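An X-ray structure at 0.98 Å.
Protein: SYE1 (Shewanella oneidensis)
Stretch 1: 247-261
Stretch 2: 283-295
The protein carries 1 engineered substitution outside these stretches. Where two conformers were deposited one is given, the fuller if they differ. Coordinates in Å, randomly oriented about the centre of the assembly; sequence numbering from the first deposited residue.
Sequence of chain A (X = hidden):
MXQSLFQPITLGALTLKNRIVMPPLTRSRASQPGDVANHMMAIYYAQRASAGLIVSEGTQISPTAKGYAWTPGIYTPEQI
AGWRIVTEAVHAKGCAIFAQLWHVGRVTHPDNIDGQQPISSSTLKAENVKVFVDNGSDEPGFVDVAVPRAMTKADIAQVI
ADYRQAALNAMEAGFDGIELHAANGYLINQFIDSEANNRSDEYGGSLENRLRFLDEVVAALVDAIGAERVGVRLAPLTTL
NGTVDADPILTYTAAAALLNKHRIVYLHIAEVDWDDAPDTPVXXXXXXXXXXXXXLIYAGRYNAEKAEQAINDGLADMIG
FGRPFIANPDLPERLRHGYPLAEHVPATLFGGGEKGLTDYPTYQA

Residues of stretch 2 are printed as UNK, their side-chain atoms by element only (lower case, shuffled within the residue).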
# COMPACT_ATOMS: atom_id res chain seq x y z
N ASP A 247 9.21 -5.86 19.87
CA ASP A 247 10.24 -6.77 19.41
C ASP A 247 10.04 -6.99 17.90
O ASP A 247 9.66 -8.07 17.47
CB ASP A 247 10.21 -8.08 20.20
CG ASP A 247 11.37 -9.01 20.01
OD1 ASP A 247 12.23 -8.72 19.12
OD2 ASP A 247 11.43 -10.05 20.73
N PRO A 248 10.30 -5.95 17.13
CA PRO A 248 9.90 -6.05 15.71
C PRO A 248 10.69 -7.05 14.94
O PRO A 248 10.14 -7.61 13.97
CB PRO A 248 10.06 -4.59 15.21
CG PRO A 248 11.01 -3.98 16.19
CD PRO A 248 10.74 -4.63 17.49
N ILE A 249 11.94 -7.35 15.28
CA ILE A 249 12.63 -8.40 14.54
C ILE A 249 11.92 -9.71 14.68
O ILE A 249 11.76 -10.45 13.69
CB ILE A 249 14.12 -8.47 14.92
CG1 ILE A 249 14.74 -7.09 14.69
CG2 ILE A 249 14.86 -9.53 14.13
CD1 ILE A 249 16.24 -7.07 14.67
N LEU A 250 11.49 -10.06 15.91
CA LEU A 250 10.78 -11.31 16.11
C LEU A 250 9.42 -11.24 15.40
O LEU A 250 9.04 -12.14 14.68
CB LEU A 250 10.62 -11.59 17.60
CG LEU A 250 9.82 -12.83 17.93
CD1 LEU A 250 10.39 -14.12 17.38
CD2 LEU A 250 9.68 -12.91 19.44
N THR A 251 8.68 -10.16 15.67
CA THR A 251 7.31 -10.08 15.15
C THR A 251 7.30 -10.19 13.63
O THR A 251 6.50 -10.90 13.06
CB THR A 251 6.67 -8.78 15.56
OG1 THR A 251 6.57 -8.76 16.98
CG2 THR A 251 5.30 -8.56 14.94
N TYR A 252 8.20 -9.44 12.98
CA TYR A 252 8.16 -9.32 11.52
C TYR A 252 8.87 -10.45 10.83
O TYR A 252 8.47 -10.82 9.71
CB TYR A 252 8.59 -7.92 11.07
CG TYR A 252 7.50 -6.94 11.34
CD1 TYR A 252 7.34 -6.28 12.54
CD2 TYR A 252 6.51 -6.72 10.37
CE1 TYR A 252 6.28 -5.43 12.77
CE2 TYR A 252 5.47 -5.87 10.59
CZ TYR A 252 5.34 -5.22 11.80
OH TYR A 252 4.26 -4.37 11.96
N THR A 253 9.87 -11.09 11.45
CA THR A 253 10.39 -12.35 10.91
C THR A 253 9.29 -13.40 10.95
O THR A 253 9.09 -14.17 10.03
CB THR A 253 11.67 -12.78 11.64
OG1 THR A 253 12.70 -11.72 11.46
CG2 THR A 253 12.25 -14.03 11.11
N ALA A 254 8.56 -13.45 12.08
CA ALA A 254 7.43 -14.38 12.21
C ALA A 254 6.36 -14.07 11.19
O ALA A 254 5.83 -15.00 10.56
CB ALA A 254 6.87 -14.35 13.62
N ALA A 255 6.06 -12.80 10.99
CA ALA A 255 5.04 -12.43 10.00
C ALA A 255 5.48 -12.86 8.62
O ALA A 255 4.68 -13.39 7.83
CB ALA A 255 4.76 -10.96 10.02
N ALA A 256 6.74 -12.65 8.28
CA ALA A 256 7.25 -13.06 6.99
C ALA A 256 7.12 -14.55 6.79
O ALA A 256 6.73 -15.04 5.72
CB ALA A 256 8.69 -12.60 6.83
N ALA A 257 7.45 -15.36 7.84
CA ALA A 257 7.32 -16.78 7.73
C ALA A 257 5.86 -17.23 7.62
O ALA A 257 5.55 -18.18 6.88
CB ALA A 257 7.96 -17.45 8.95
N LEU A 258 4.96 -16.55 8.31
CA LEU A 258 3.53 -16.82 8.19
C LEU A 258 3.08 -16.60 6.77
O LEU A 258 2.32 -17.40 6.16
CB LEU A 258 2.83 -15.90 9.18
CG LEU A 258 1.32 -15.93 9.35
CD1 LEU A 258 0.89 -15.43 10.71
CD2 LEU A 258 0.64 -15.02 8.33
N LEU A 259 3.49 -15.47 6.19
CA LEU A 259 3.09 -15.15 4.84
C LEU A 259 3.69 -16.10 3.82
O LEU A 259 3.09 -16.44 2.82
CB LEU A 259 3.43 -13.69 4.57
CG LEU A 259 2.63 -12.69 5.44
CD1 LEU A 259 3.17 -11.28 5.19
CD2 LEU A 259 1.14 -12.76 5.15
N ASN A 260 4.93 -16.56 4.11
CA ASN A 260 5.56 -17.57 3.30
C ASN A 260 4.69 -18.84 3.25
O ASN A 260 4.57 -19.48 2.20
CB ASN A 260 6.93 -17.87 3.84
CG ASN A 260 7.74 -18.67 2.86
OD1 ASN A 260 8.08 -18.14 1.78
ND2 ASN A 260 8.05 -19.91 3.15
N LYS A 261 4.13 -19.23 4.39
CA LYS A 261 3.27 -20.42 4.49
C LYS A 261 2.06 -20.30 3.56
O LYS A 261 1.60 -21.27 2.97
CB LYS A 261 2.74 -20.63 5.89
CG LYS A 261 3.68 -21.19 6.92
CD LYS A 261 3.10 -21.74 8.20
CE LYS A 261 3.98 -22.88 8.72
NZ LYS A 261 3.50 -23.44 10.03
N UNK A 283 21.36 -7.39 8.51
CA UNK A 283 21.14 -8.71 9.11
C UNK A 283 19.65 -9.02 9.19
O UNK A 283 19.25 -10.17 8.97
o UNK A 283 21.29 -7.75 11.33
c UNK A 283 21.77 -8.79 10.50
N UNK A 284 18.87 -8.03 9.50
CA UNK A 284 17.41 -8.20 9.57
C UNK A 284 16.83 -8.41 8.17
O UNK A 284 16.02 -9.31 7.95
c UNK A 284 14.51 -8.11 10.55
c UNK A 284 12.49 -6.88 10.45
c UNK A 284 13.25 -5.72 10.21
c UNK A 284 16.79 -7.01 10.25
c UNK A 284 14.62 -5.83 10.14
c UNK A 284 13.14 -8.04 10.61
c UNK A 284 15.28 -7.00 10.31
N UNK A 285 17.28 -7.61 7.19
CA UNK A 285 16.86 -7.84 5.83
C UNK A 285 17.20 -9.24 5.38
O UNK A 285 16.40 -9.90 4.70
c UNK A 285 17.02 -5.40 5.14
c UNK A 285 17.63 -4.40 4.13
c UNK A 285 17.07 -3.04 4.31
c UNK A 285 17.49 -6.79 4.89
n UNK A 285 17.58 -2.11 3.29
N UNK A 286 18.37 -9.75 5.73
CA UNK A 286 18.73 -11.09 5.31
C UNK A 286 17.85 -12.13 6.01
O UNK A 286 17.49 -13.13 5.39
n UNK A 286 22.81 -10.88 1.70
c UNK A 286 20.20 -11.38 5.50
c UNK A 286 23.51 -10.12 2.53
c UNK A 286 22.48 -11.07 4.53
c UNK A 286 21.08 -10.53 4.60
n UNK A 286 24.38 -9.24 2.02
n UNK A 286 23.38 -10.22 3.82
N UNK A 287 17.48 -11.90 7.25
CA UNK A 287 16.55 -12.80 7.93
C UNK A 287 15.20 -12.81 7.22
O UNK A 287 14.60 -13.88 7.02
c UNK A 287 16.41 -12.44 9.40
N UNK A 288 14.70 -11.65 6.83
CA UNK A 288 13.43 -11.60 6.09
C UNK A 288 13.52 -12.36 4.80
O UNK A 288 12.57 -13.04 4.38
c UNK A 288 12.99 -10.16 5.80
c UNK A 288 12.62 -9.34 7.03
c UNK A 288 11.43 -9.89 7.78
c UNK A 288 12.31 -7.89 6.64
N UNK A 289 14.68 -12.28 4.13
CA UNK A 289 14.94 -12.98 2.87
C UNK A 289 14.89 -14.50 3.05
O UNK A 289 14.53 -15.20 2.13
c UNK A 289 13.89 -13.29 -1.18
c UNK A 289 16.26 -12.47 2.29
n UNK A 289 14.22 -12.59 -2.22
n UNK A 289 12.67 -13.91 -1.08
c UNK A 289 16.10 -12.83 -0.23
c UNK A 289 16.84 -13.16 1.08
n UNK A 289 14.76 -13.46 -0.20
N UNK A 290 15.31 -14.99 4.22
CA UNK A 290 15.19 -16.44 4.48
C UNK A 290 13.77 -16.81 4.91
O UNK A 290 13.29 -17.89 4.57
c UNK A 290 17.63 -16.78 5.01
o UNK A 290 17.46 -18.55 3.45
c UNK A 290 16.19 -16.92 5.50
o UNK A 290 18.41 -16.68 2.80
c UNK A 290 17.85 -17.38 3.67
N UNK A 291 13.11 -15.96 5.68
CA UNK A 291 11.80 -16.27 6.19
C UNK A 291 10.75 -16.29 5.09
O UNK A 291 9.77 -17.04 5.16
c UNK A 291 11.39 -15.28 7.27
N UNK A 292 10.91 -15.43 4.09
CA UNK A 292 9.93 -15.30 3.00
C UNK A 292 10.67 -15.50 1.69
O UNK A 292 11.62 -14.77 1.39
c UNK A 292 7.16 -14.46 1.72
c UNK A 292 8.38 -13.77 1.83
c UNK A 292 6.42 -14.39 0.57
c UNK A 292 6.85 -13.63 -0.48
o UNK A 292 6.18 -13.55 -1.67
c UNK A 292 9.24 -13.92 3.06
c UNK A 292 8.82 -13.03 0.74
c UNK A 292 8.05 -12.97 -0.40
N UNK A 293 10.22 -16.50 0.93
CA UNK A 293 11.01 -16.89 -0.23
C UNK A 293 10.35 -16.65 -1.57
O UNK A 293 10.78 -17.16 -2.59
n UNK A 293 12.86 -20.66 0.53
c UNK A 293 12.04 -18.53 1.35
c UNK A 293 12.96 -19.71 1.48
c UNK A 293 11.41 -18.35 -0.05
o UNK A 293 13.75 -19.76 2.44
N UNK A 294 9.39 -15.74 -1.59
CA UNK A 294 8.81 -15.21 -2.82
C UNK A 294 9.51 -13.94 -3.27
O UNK A 294 10.68 -13.70 -2.97
N UNK A 295 8.80 -13.12 -4.01
CA UNK A 295 9.39 -11.86 -4.51
C UNK A 295 9.36 -10.84 -3.39
O UNK A 295 8.32 -10.57 -2.79
c UNK A 295 8.60 -11.37 -5.74
c UNK A 295 8.82 -12.34 -6.90
c UNK A 295 9.02 -9.96 -6.12

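Position 283 carries one carbon followed by one oxygen, and neither atom reaches stretch 1; a lone hydroxymethyl group is serine, Ser283. At position 284 one carbon leads into a ring of six carbons without a heteroatom. The ring packs over Ile249, whose CG1 lies over one face, while Thr253 OG1 and Tyr252 CB approach its edge. This is Phe284, with CZ 4.1 Å from Tyr252 CB and CD1 3.9 Å from Ile249 CG2.

Position 285 has four carbons in a row ending in nitrogen, extended and out of reach: Lys285. Position 286 shows three carbons, a nitrogen, then a carbon bearing two more nitrogens, a guanidinium that also stays clear of stretch 1: Arg286. At 287 a single carbon lies 4.3 Å from Thr253 OG1, measured from CB, so the residue is Ala287.

Position 288 has four carbons, forked at the second. One terminal carbon approaches the backbone of Tyr252 and the methyl of Ala256. The fork beyond CB identifies Leu288; its CD2 is 3.7 Å from Tyr252 O and 4.0 Å from Ala256 CB.

Position 289 repeats the guanidinium pattern, without touching stretch 1, and is Arg289. Its NH2 donates to the backbone O of 292 and of 294, both at 2.8 Å, tying the helix to the segment that follows. Position 290 has three carbons, the third carrying two oxygens: Glu290, again without contact. Position 291 has one carbon, its CB 3.8 Å from Ala256 CB, and is Ala291.

At 292 a six-carbon ring bears one oxygen, and Ala256 O and Leu259 C lie near the ring edge: Tyr292, the first residue to leave helical phi/psi. Position 293 has three carbons, the third carrying one oxygen and one nitrogen, and its CB is 3.8 Å from Asn260 OD1; it is Gln293. Position 294 has no side-chain atoms, hence Gly294; an ideal CB there would lie 2.0 Å from Tyr292 OH. Position 295 has one carbon carrying two others, far from stretch 1: Val295.

The helices run nearly parallel, at 23° with axes 8.6 Å apart at closest approach. Thr253 enters a hole formed by Phe284, Ala287, Leu288 and Ala291, its hydroxyl satisfied by Ile249 O (2.7 Å from OG1). Small alanines accompany the close backbone approach, 4.8 Å between the CA atoms of Ala257 and Ala291, and Ala257 CA makes a CA-H...O contact with Ala291 O at 3.6 Å. Where the second helix ends, Gln293 N donates to Asn260 OD1 at 2.8 Å and 165°, adding a directional bond to mainly apolar packing.

Stretch 2 (283-295) SFKRALREAYQGV
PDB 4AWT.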